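Local coordinates for protein RNA polymerase II subunit A C-terminal domain phosphatase SSU72 (Homo sapiens, PDB 4H3K) that dephosphorylates phosphoserine and phosphothreonine in the C-terminal domain of RNA polymerase II and takes part in RNA processing, transcription termination and pre-mRNA polyadenylation, at residues E94-Q98 with N99-H103; F77-Y81 with D82-N86; I192-L195 with L196-E200. The protein carries 1 engineered substitution. One frame throughout, in Å; residues are numbered along the deposited sequence.

All three interactions are local, each joining adjoining residues of one continuous stretch. Along the chain, interaction 2 (77-86) comes first, where a loop leads from strand 73-75 into helix 81-98. Interaction 1 (94-103) follows at the far end of that helix, where the chain turns into helix 101-109. Their centres lie about 15 Å apart, and Leu-102 O meets Tyr-85 CE2 at 3.3 Å, because the second helix folds back on the first. Interaction 3 (192-200), within helix 188-203, lies on the opposite side of the chain's centre, its centre about 37 and 38 Å from those of interactions 1 and 2. The helical pair and the helix packed on the five-stranded mixed sheet are thus separate regions of the phosphatase.

Interaction 1: residues E94-Q98 with N99-H103; sequences ELYTQ and NGILH
Asn-99 lays its side-chain amide alongside the ring of Tyr-96, the two groups pointing the same way with their planes 62° apart and Asn-99 ND2 3.6 Å from Tyr-96 CD1. Two further groups touch this ring. Leu-95 CG sits over the centre of one face, while Ile-101 CD1 approaches in the ring plane at an edge, 3.9 Å from Tyr-96 CD1. The phenol oxygen bonds to Asn-73, which helps fix where the ring lies.

The amide reaches this place because CG of Asn-99 lies between the backbone N and the carbonyl carbon (chi1 65°), a torsion that folds the side chain back over the last helical turn. There Asn-99 OD1 accepts from Ile-101 N at 3.2 Å, the donor tilted 33° from the amide carbonyl plane. Asn-99 N closes the last turn of helix 81-98 on Leu-95 O at 2.9 Å; Leu-102 N, already in the next helix, reaches back to Tyr-96 O at 2.8 Å. A weak bond of 3.4 Å runs from Gly-100 N to Thr-97 O. Leu-102 covers the inner side of the bend, its CG 3.8 Å from Tyr-96 CB, and its side chain also touches Tyr-85 and Leu-88 of helix 81-98.

Gly-100, at the N-cap position, has a positive phi, which glycine adopts more readily than other residues. Since Asn-99 is the first residue to leave helical geometry and its OD1 binds the N-H two residues on, the evidence identifies an Asx turn, here forming the corner between helices 81-98 and 101-109.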
loop_
_atom_site.group_PDB
_atom_site.type_symbol
_atom_site.label_atom_id
_atom_site.label_comp_id
_atom_site.label_asym_id
_atom_site.label_seq_id
_atom_site.Cartn_x
_atom_site.Cartn_y
_atom_site.Cartn_z
ATOM N N GLU B 94 -7.336 0.846 45.445
ATOM C CA GLU B 94 -7.514 2.265 45.688
ATOM C C GLU B 94 -6.741 3.105 44.705
ATOM O O GLU B 94 -7.280 4.067 44.166
ATOM C CB GLU B 94 -7.090 2.611 47.113
ATOM C CG GLU B 94 -7.115 4.101 47.407
ATOM C CD GLU B 94 -7.828 4.418 48.702
ATOM O OE1 GLU B 94 -7.828 3.549 49.607
ATOM O OE2 GLU B 94 -8.396 5.533 48.807
ATOM N N LEU B 95 -5.478 2.743 44.482
ATOM C CA LEU B 95 -4.624 3.492 43.573
ATOM C C LEU B 95 -5.178 3.439 42.152
ATOM O O LEU B 95 -5.219 4.459 41.477
ATOM C CB LEU B 95 -3.167 2.998 43.620
ATOM C CG LEU B 95 -2.176 3.581 42.594
ATOM C CD1 LEU B 95 -2.038 5.107 42.695
ATOM C CD2 LEU B 95 -0.819 2.907 42.713
ATOM N N TYR B 96 -5.633 2.260 41.726
ATOM C CA TYR B 96 -6.066 2.050 40.331
ATOM C C TYR B 96 -7.531 2.429 40.077
ATOM O O TYR B 96 -7.972 2.480 38.922
ATOM C CB TYR B 96 -5.704 0.638 39.851
ATOM C CG TYR B 96 -4.207 0.388 39.939
ATOM C CD1 TYR B 96 -3.331 0.931 38.992
ATOM C CD2 TYR B 96 -3.659 -0.349 40.992
ATOM C CE1 TYR B 96 -1.958 0.725 39.075
ATOM C CE2 TYR B 96 -2.301 -0.546 41.089
ATOM C CZ TYR B 96 -1.455 -0.015 40.121
ATOM O OH TYR B 96 -0.099 -0.209 40.210
ATOM N N THR B 97 -8.270 2.731 41.153
ATOM C CA THR B 97 -9.534 3.470 41.018
ATOM C C THR B 97 -9.204 4.951 40.839
ATOM O O THR B 97 -9.785 5.625 39.997
ATOM C CB THR B 97 -10.492 3.286 42.231
ATOM O OG1 THR B 97 -10.628 1.897 42.531
ATOM C CG2 THR B 97 -11.894 3.858 41.921
ATOM N N GLN B 98 -8.232 5.430 41.613
ATOM C CA GLN B 98 -7.872 6.847 41.682
ATOM C C GLN B 98 -7.268 7.371 40.388
ATOM O O GLN B 98 -7.611 8.457 39.933
ATOM C CB GLN B 98 -6.864 7.062 42.805
ATOM C CG GLN B 98 -7.227 8.186 43.738
ATOM C CD GLN B 98 -8.366 7.808 44.679
ATOM O OE1 GLN B 98 -8.137 7.342 45.804
ATOM N NE2 GLN B 98 -9.603 7.997 44.214
ATOM N N ASN B 99 -6.352 6.607 39.810
ATOM C CA ASN B 99 -5.678 7.044 38.599
ATOM C C ASN B 99 -6.395 6.641 37.302
ATOM O O ASN B 99 -5.771 6.635 36.235
ATOM C CB ASN B 99 -4.232 6.550 38.607
ATOM C CG ASN B 99 -4.130 5.045 38.550
ATOM O OD1 ASN B 99 -5.105 4.344 38.281
ATOM N ND2 ASN B 99 -2.941 4.542 38.790
ATOM N N GLY B 100 -7.680 6.277 37.410
ATOM C CA GLY B 100 -8.556 5.985 36.258
ATOM C C GLY B 100 -8.254 4.703 35.497
ATOM O O GLY B 100 -8.928 4.394 34.500
ATOM N N ILE B 101 -7.253 3.948 35.961
ATOM C CA ILE B 101 -6.808 2.767 35.229
ATOM C C ILE B 101 -7.833 1.628 35.229
ATOM O O ILE B 101 -8.009 0.947 34.216
ATOM C CB ILE B 101 -5.407 2.294 35.671
ATOM C CG1 ILE B 101 -4.376 3.354 35.309
ATOM C CG2 ILE B 101 -5.047 0.972 35.023
ATOM C CD1 ILE B 101 -3.008 3.046 35.790
ATOM N N LEU B 102 -8.535 1.424 36.339
ATOM C CA LEU B 102 -9.586 0.386 36.350
ATOM C C LEU B 102 -10.725 0.746 35.399
ATOM O O LEU B 102 -11.227 -0.105 34.657
ATOM C CB LEU B 102 -10.110 0.082 37.778
ATOM C CG LEU B 102 -9.115 -0.599 38.740
ATOM C CD1 LEU B 102 -9.773 -0.846 40.108
ATOM C CD2 LEU B 102 -8.477 -1.910 38.204
ATOM N N HIS B 103 -11.117 2.009 35.421
ATOM C CA HIS B 103 -12.139 2.524 34.505
ATOM C C HIS B 103 -11.695 2.375 33.038
ATOM O O HIS B 103 -12.479 1.930 32.203
ATOM C CB HIS B 103 -12.490 3.983 34.845
ATOM C CG HIS B 103 -13.605 4.554 34.011
ATOM N ND1 HIS B 103 -13.446 4.893 32.684
ATOM C CD2 HIS B 103 -14.893 4.850 34.318
ATOM C CE1 HIS B 103 -14.585 5.362 32.206
ATOM N NE2 HIS B 103 -15.479 5.349 33.176
#

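Interaction 2: residues F77-Y81 with D82-N86; sequences FKTTY and DQMYN
Tyr-81 O receives the shortest sound polar bond of the contact, 2.8 Å from Tyr-85 N. One residue earlier, Thr-80 O accepts from Met-84 N at 3.0 Å, and these two bonds form the first turn of helix 81-98.

The side chain of Gln-83 doubles back on the approach to this turn. Its CG stands anti to the carbonyl carbon (chi1 -67°) and the chain runs extended beyond it, which brings OE1 to 3.0 Å from Thr-80 N. That bond is nearly straight, 169° at the hydrogen, with the donor in the carbonyl plane on a lone pair of OE1. Thr-80 is the N-cap and Gln-83 the third residue of the helix, so this is one half of a capping box. The reciprocal half is absent: Thr-80 OG1 makes a weak bond to Pro-113 O instead. Its methyl faces the helix end, Thr-80 CG2 lying 3.1 Å from Gln-83 N, although this close approach comes with an unusual chi1 and is doubtful in detail.

Beside the glutamine, Thr-79 CG2 rests 3.7 Å from Gln-83 CB, the two side chains crossing at a slant. Met-84, also extended, runs back past Thr-80 O, and its CE comes 3.2 Å from Thr-79 O, a buried carbonyl oxygen with no polar partner in the model. Farther out, Met-84 packs on Leu-64 and Leu-105, while the hydroxyl of Tyr-81 bonds to Asn-35 O.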
loop_
_atom_site.group_PDB
_atom_site.type_symbol
_atom_site.label_atom_id
_atom_site.label_comp_id
_atom_site.label_asym_id
_atom_site.label_seq_id
_atom_site.Cartn_x
_atom_site.Cartn_y
_atom_site.Cartn_z
ATOM N N PHE B 77 1.304 -8.929 25.611
ATOM C CA PHE B 77 0.134 -8.665 24.766
ATOM C C PHE B 77 -0.942 -9.773 24.768
ATOM O O PHE B 77 -2.101 -9.507 24.416
ATOM C CB PHE B 77 0.569 -8.368 23.337
ATOM C CG PHE B 77 0.764 -6.926 23.072
ATOM C CD1 PHE B 77 2.010 -6.338 23.268
ATOM C CD2 PHE B 77 -0.297 -6.133 22.603
ATOM C CE1 PHE B 77 2.213 -4.986 23.009
ATOM C CE2 PHE B 77 -0.105 -4.772 22.331
ATOM C CZ PHE B 77 1.140 -4.191 22.549
ATOM N N LYS B 78 -0.563 -10.994 25.165
ATOM C CA LYS B 78 -1.498 -12.109 25.267
ATOM C C LYS B 78 -2.475 -11.979 26.443
ATOM O O LYS B 78 -3.435 -12.717 26.517
ATOM C CB LYS B 78 -0.745 -13.459 25.326
ATOM C CG LYS B 78 -0.139 -13.876 23.982
ATOM C CD LYS B 78 1.155 -14.639 24.160
ATOM C CE LYS B 78 2.132 -14.275 23.043
ATOM N NZ LYS B 78 2.317 -15.360 22.017
ATOM N N THR B 79 -2.232 -11.035 27.350
ATOM C CA THR B 79 -3.048 -10.863 28.541
ATOM C C THR B 79 -4.293 -10.016 28.256
ATOM O O THR B 79 -4.229 -8.973 27.628
ATOM C CB THR B 79 -2.235 -10.190 29.651
ATOM O OG1 THR B 79 -1.046 -10.945 29.915
ATOM C CG2 THR B 79 -3.044 -10.060 30.908
ATOM N N THR B 80 -5.421 -10.498 28.745
ATOM C CA THR B 80 -6.735 -9.880 28.598
ATOM C C THR B 80 -6.866 -8.591 29.434
ATOM O O THR B 80 -6.219 -8.455 30.484
ATOM C CB THR B 80 -7.778 -10.990 28.977
ATOM O OG1 THR B 80 -8.392 -11.486 27.786
ATOM C CG2 THR B 80 -8.820 -10.542 29.918
ATOM N N TYR B 81 -7.648 -7.623 28.952
ATOM C CA TYR B 81 -7.930 -6.421 29.749
ATOM C C TYR B 81 -8.533 -6.792 31.109
ATOM O O TYR B 81 -8.227 -6.180 32.144
ATOM C CB TYR B 81 -8.887 -5.478 29.022
ATOM C CG TYR B 81 -8.333 -4.857 27.736
ATOM C CD1 TYR B 81 -7.253 -3.973 27.766
ATOM C CD2 TYR B 81 -8.922 -5.138 26.501
ATOM C CE1 TYR B 81 -6.753 -3.378 26.573
ATOM C CE2 TYR B 81 -8.439 -4.556 25.306
ATOM C CZ TYR B 81 -7.359 -3.683 25.355
ATOM O OH TYR B 81 -6.914 -3.117 24.188
ATOM N N ASP B 82 -9.411 -7.785 31.079
ATOM C CA ASP B 82 -10.040 -8.322 32.290
ATOM C C ASP B 82 -9.008 -8.918 33.254
ATOM O O ASP B 82 -9.087 -8.687 34.458
ATOM C CB ASP B 82 -11.092 -9.355 31.897
ATOM C CG ASP B 82 -11.990 -9.718 33.038
ATOM O OD1 ASP B 82 -12.785 -8.854 33.448
ATOM O OD2 ASP B 82 -11.870 -10.856 33.533
ATOM N N GLN B 83 -8.030 -9.659 32.740
ATOM C CA GLN B 83 -6.953 -10.174 33.601
ATOM C C GLN B 83 -6.163 -9.022 34.231
ATOM O O GLN B 83 -5.867 -9.058 35.417
ATOM C CB GLN B 83 -6.039 -11.167 32.862
ATOM C CG GLN B 83 -6.754 -12.457 32.496
ATOM C CD GLN B 83 -5.977 -13.334 31.531
ATOM O OE1 GLN B 83 -5.503 -12.882 30.498
ATOM N NE2 GLN B 83 -5.855 -14.615 31.869
ATOM N N MET B 84 -5.887 -7.973 33.453
ATOM C CA MET B 84 -5.185 -6.789 33.969
ATOM C C MET B 84 -5.996 -6.086 35.043
ATOM O O MET B 84 -5.450 -5.639 36.064
ATOM C CB MET B 84 -4.848 -5.795 32.849
ATOM C CG MET B 84 -3.790 -6.276 31.906
ATOM S SD MET B 84 -3.691 -5.193 30.466
ATOM C CE MET B 84 -3.132 -6.386 29.254
ATOM N N TYR B 85 -7.296 -5.992 34.796
ATOM C CA TYR B 85 -8.237 -5.398 35.736
ATOM C C TYR B 85 -8.150 -6.122 37.080
ATOM O O TYR B 85 -7.930 -5.491 38.115
ATOM C CB TYR B 85 -9.656 -5.471 35.177
ATOM C CG TYR B 85 -10.691 -4.750 36.006
ATOM C CD1 TYR B 85 -11.285 -5.366 37.106
ATOM C CD2 TYR B 85 -11.084 -3.448 35.682
ATOM C CE1 TYR B 85 -12.239 -4.703 37.870
ATOM C CE2 TYR B 85 -12.027 -2.775 36.443
ATOM C CZ TYR B 85 -12.602 -3.413 37.533
ATOM O OH TYR B 85 -13.542 -2.745 38.279
ATOM N N ASN B 86 -8.285 -7.445 37.045
ATOM C CA ASN B 86 -8.288 -8.253 38.278
ATOM C C ASN B 86 -6.943 -8.248 38.980
ATOM O O ASN B 86 -6.884 -8.166 40.195
ATOM C CB ASN B 86 -8.735 -9.679 37.994
ATOM C CG ASN B 86 -10.155 -9.742 37.482
ATOM O OD1 ASN B 86 -11.028 -9.030 37.960
ATOM N ND2 ASN B 86 -10.392 -10.595 36.504
#

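Interaction 3: residues I192-L195 with L196-E200; sequences IDEL and LQEFE
CG1 of Ile-192 is trans to the backbone N (chi1 -173°) and CG of Leu-196 is anti to the carbonyl carbon (chi1 -64°), torsions that set the two aliphatic side chains side by side, pointing the same way out from helix 188-203. Ile-192 CG1 then lies 4.1 Å from Leu-196 CG, a spacing of ordinary van der Waals contact, and Leu-196 CG also sits 3.2 Å from Ile-192 O. That oxygen accepts the helical bond from Leu-196 N at 2.8 Å, so one carbonyl meets both the backbone and the side chain of Leu-196. Beyond the helix, Leu-196 touches Leu-178 of helix 165-184 and Val-157 of strand 153-159. Cut back to an alanine, Leu-196 would lose CG and both methyls, which would probably leave Ile-192 without this neighbour and open a gap beside Leu-178 and Val-157.

Similar geometry appears three residues on. Leu-195 O takes the N-H of Phe-199 at 2.9 Å and also lies in the plane of the phenyl ring, at its edge, 3.4 Å from Phe-199 CD1.

On the exposed face, Glu-194 and Glu-198 also run alongside each other, bonded through the backbone from Glu-198 N to Glu-194 O at 3.0 Å. Their carboxylates are turned 44° apart, with Glu-194 OE1 4.1 Å from Glu-198 OE2; the like charges probably repel each other mildly.

These residues fall in a predicted coiled-coil stretch. Asp-193 and Gln-197 pack against the chain of another protein, to which Glu-200 OE2 also hydrogen-bonds, besides holding Phe-207 N of the same chain as the helix. Towards the protein's interior, Ile-192 and Leu-196 lie on His-209 of strand 207-213 and on strand 153-159, while Phe-199 packs against Leu-174, Leu-178 and Cys-181 of helix 165-184.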
loop_
_atom_site.group_PDB
_atom_site.type_symbol
_atom_site.label_atom_id
_atom_site.label_comp_id
_atom_site.label_asym_id
_atom_site.label_seq_id
_atom_site.Cartn_x
_atom_site.Cartn_y
_atom_site.Cartn_z
ATOM N N ILE B 192 -5.228 15.157 1.043
ATOM C CA ILE B 192 -4.845 14.863 2.427
ATOM C C ILE B 192 -3.690 15.754 2.883
ATOM O O ILE B 192 -3.695 16.268 4.001
ATOM C CB ILE B 192 -4.508 13.358 2.634
ATOM C CG1 ILE B 192 -4.284 13.073 4.130
ATOM C CG2 ILE B 192 -3.300 12.906 1.725
ATOM C CD1 ILE B 192 -4.157 11.582 4.508
ATOM N N ASP B 193 -2.705 15.983 2.028
ATOM C CA ASP B 193 -1.583 16.850 2.501
ATOM C C ASP B 193 -2.008 18.301 2.779
ATOM O O ASP B 193 -1.650 18.885 3.804
ATOM C CB ASP B 193 -0.396 16.770 1.558
ATOM C CG ASP B 193 0.368 15.479 1.754
ATOM O OD1 ASP B 193 1.058 15.337 2.817
ATOM O OD2 ASP B 193 0.205 14.584 0.893
ATOM N N GLU B 194 -2.811 18.860 1.885
ATOM C CA GLU B 194 -3.398 20.202 2.130
ATOM C C GLU B 194 -4.231 20.224 3.453
ATOM O O GLU B 194 -4.099 21.129 4.312
ATOM C CB GLU B 194 -4.243 20.616 0.922
ATOM C CG GLU B 194 -4.661 22.086 1.023
ATOM C CD GLU B 194 -5.792 22.464 0.069
ATOM O OE1 GLU B 194 -6.391 23.537 0.315
ATOM O OE2 GLU B 194 -6.076 21.695 -0.903
ATOM N N LEU B 195 -5.079 19.213 3.632
ATOM C CA LEU B 195 -5.797 19.039 4.893
ATOM C C LEU B 195 -4.893 18.949 6.131
ATOM O O LEU B 195 -5.149 19.603 7.142
ATOM C CB LEU B 195 -6.687 17.799 4.838
ATOM C CG LEU B 195 -7.946 17.912 3.954
ATOM C CD1 LEU B 195 -8.662 16.547 3.982
ATOM C CD2 LEU B 195 -8.923 19.070 4.371
ATOM N N LEU B 196 -3.845 18.129 6.066
ATOM C CA LEU B 196 -2.935 18.019 7.188
ATOM C C LEU B 196 -2.252 19.350 7.478
ATOM O O LEU B 196 -2.079 19.706 8.640
ATOM C CB LEU B 196 -1.878 16.921 6.939
ATOM C CG LEU B 196 -2.399 15.504 6.813
ATOM C CD1 LEU B 196 -1.255 14.478 6.505
ATOM C CD2 LEU B 196 -3.139 15.101 8.104
ATOM N N GLN B 197 -1.867 20.081 6.432
ATOM C CA GLN B 197 -1.249 21.413 6.601
ATOM C C GLN B 197 -2.205 22.409 7.295
ATOM O O GLN B 197 -1.801 23.086 8.207
ATOM C CB GLN B 197 -0.710 21.981 5.280
ATOM C CG GLN B 197 0.564 21.266 4.756
ATOM C CD GLN B 197 1.780 21.434 5.685
ATOM O OE1 GLN B 197 2.335 20.454 6.196
ATOM N NE2 GLN B 197 2.195 22.663 5.896
ATOM N N GLU B 198 -3.468 22.474 6.866
ATOM C CA GLU B 198 -4.512 23.218 7.614
ATOM C C GLU B 198 -4.609 22.790 9.090
ATOM O O GLU B 198 -4.665 23.638 9.982
ATOM C CB GLU B 198 -5.886 23.059 6.965
ATOM C CG GLU B 198 -6.105 23.796 5.694
ATOM C CD GLU B 198 -7.582 23.773 5.284
ATOM O OE1 GLU B 198 -8.438 24.165 6.129
ATOM O OE2 GLU B 198 -7.880 23.360 4.124
ATOM N N PHE B 199 -4.644 21.484 9.343
ATOM C CA PHE B 199 -4.647 20.946 10.718
ATOM C C PHE B 199 -3.413 21.315 11.517
ATOM O O PHE B 199 -3.506 21.546 12.722
ATOM C CB PHE B 199 -4.806 19.417 10.745
ATOM C CG PHE B 199 -6.215 18.965 10.907
ATOM C CD1 PHE B 199 -7.091 18.951 9.810
ATOM C CD2 PHE B 199 -6.690 18.572 12.153
ATOM C CE1 PHE B 199 -8.421 18.533 9.961
ATOM C CE2 PHE B 199 -8.043 18.161 12.319
ATOM C CZ PHE B 199 -8.904 18.142 11.223
ATOM N N GLU B 200 -2.254 21.371 10.869
ATOM C CA GLU B 200 -1.040 21.860 11.552
ATOM C C GLU B 200 -1.161 23.316 11.995
ATOM O O GLU B 200 -0.865 23.652 13.149
ATOM C CB GLU B 200 0.189 21.712 10.676
ATOM C CG GLU B 200 0.670 20.269 10.608
ATOM C CD GLU B 200 2.032 20.128 9.944
ATOM O OE1 GLU B 200 2.636 21.158 9.608
ATOM O OE2 GLU B 200 2.487 18.981 9.749
#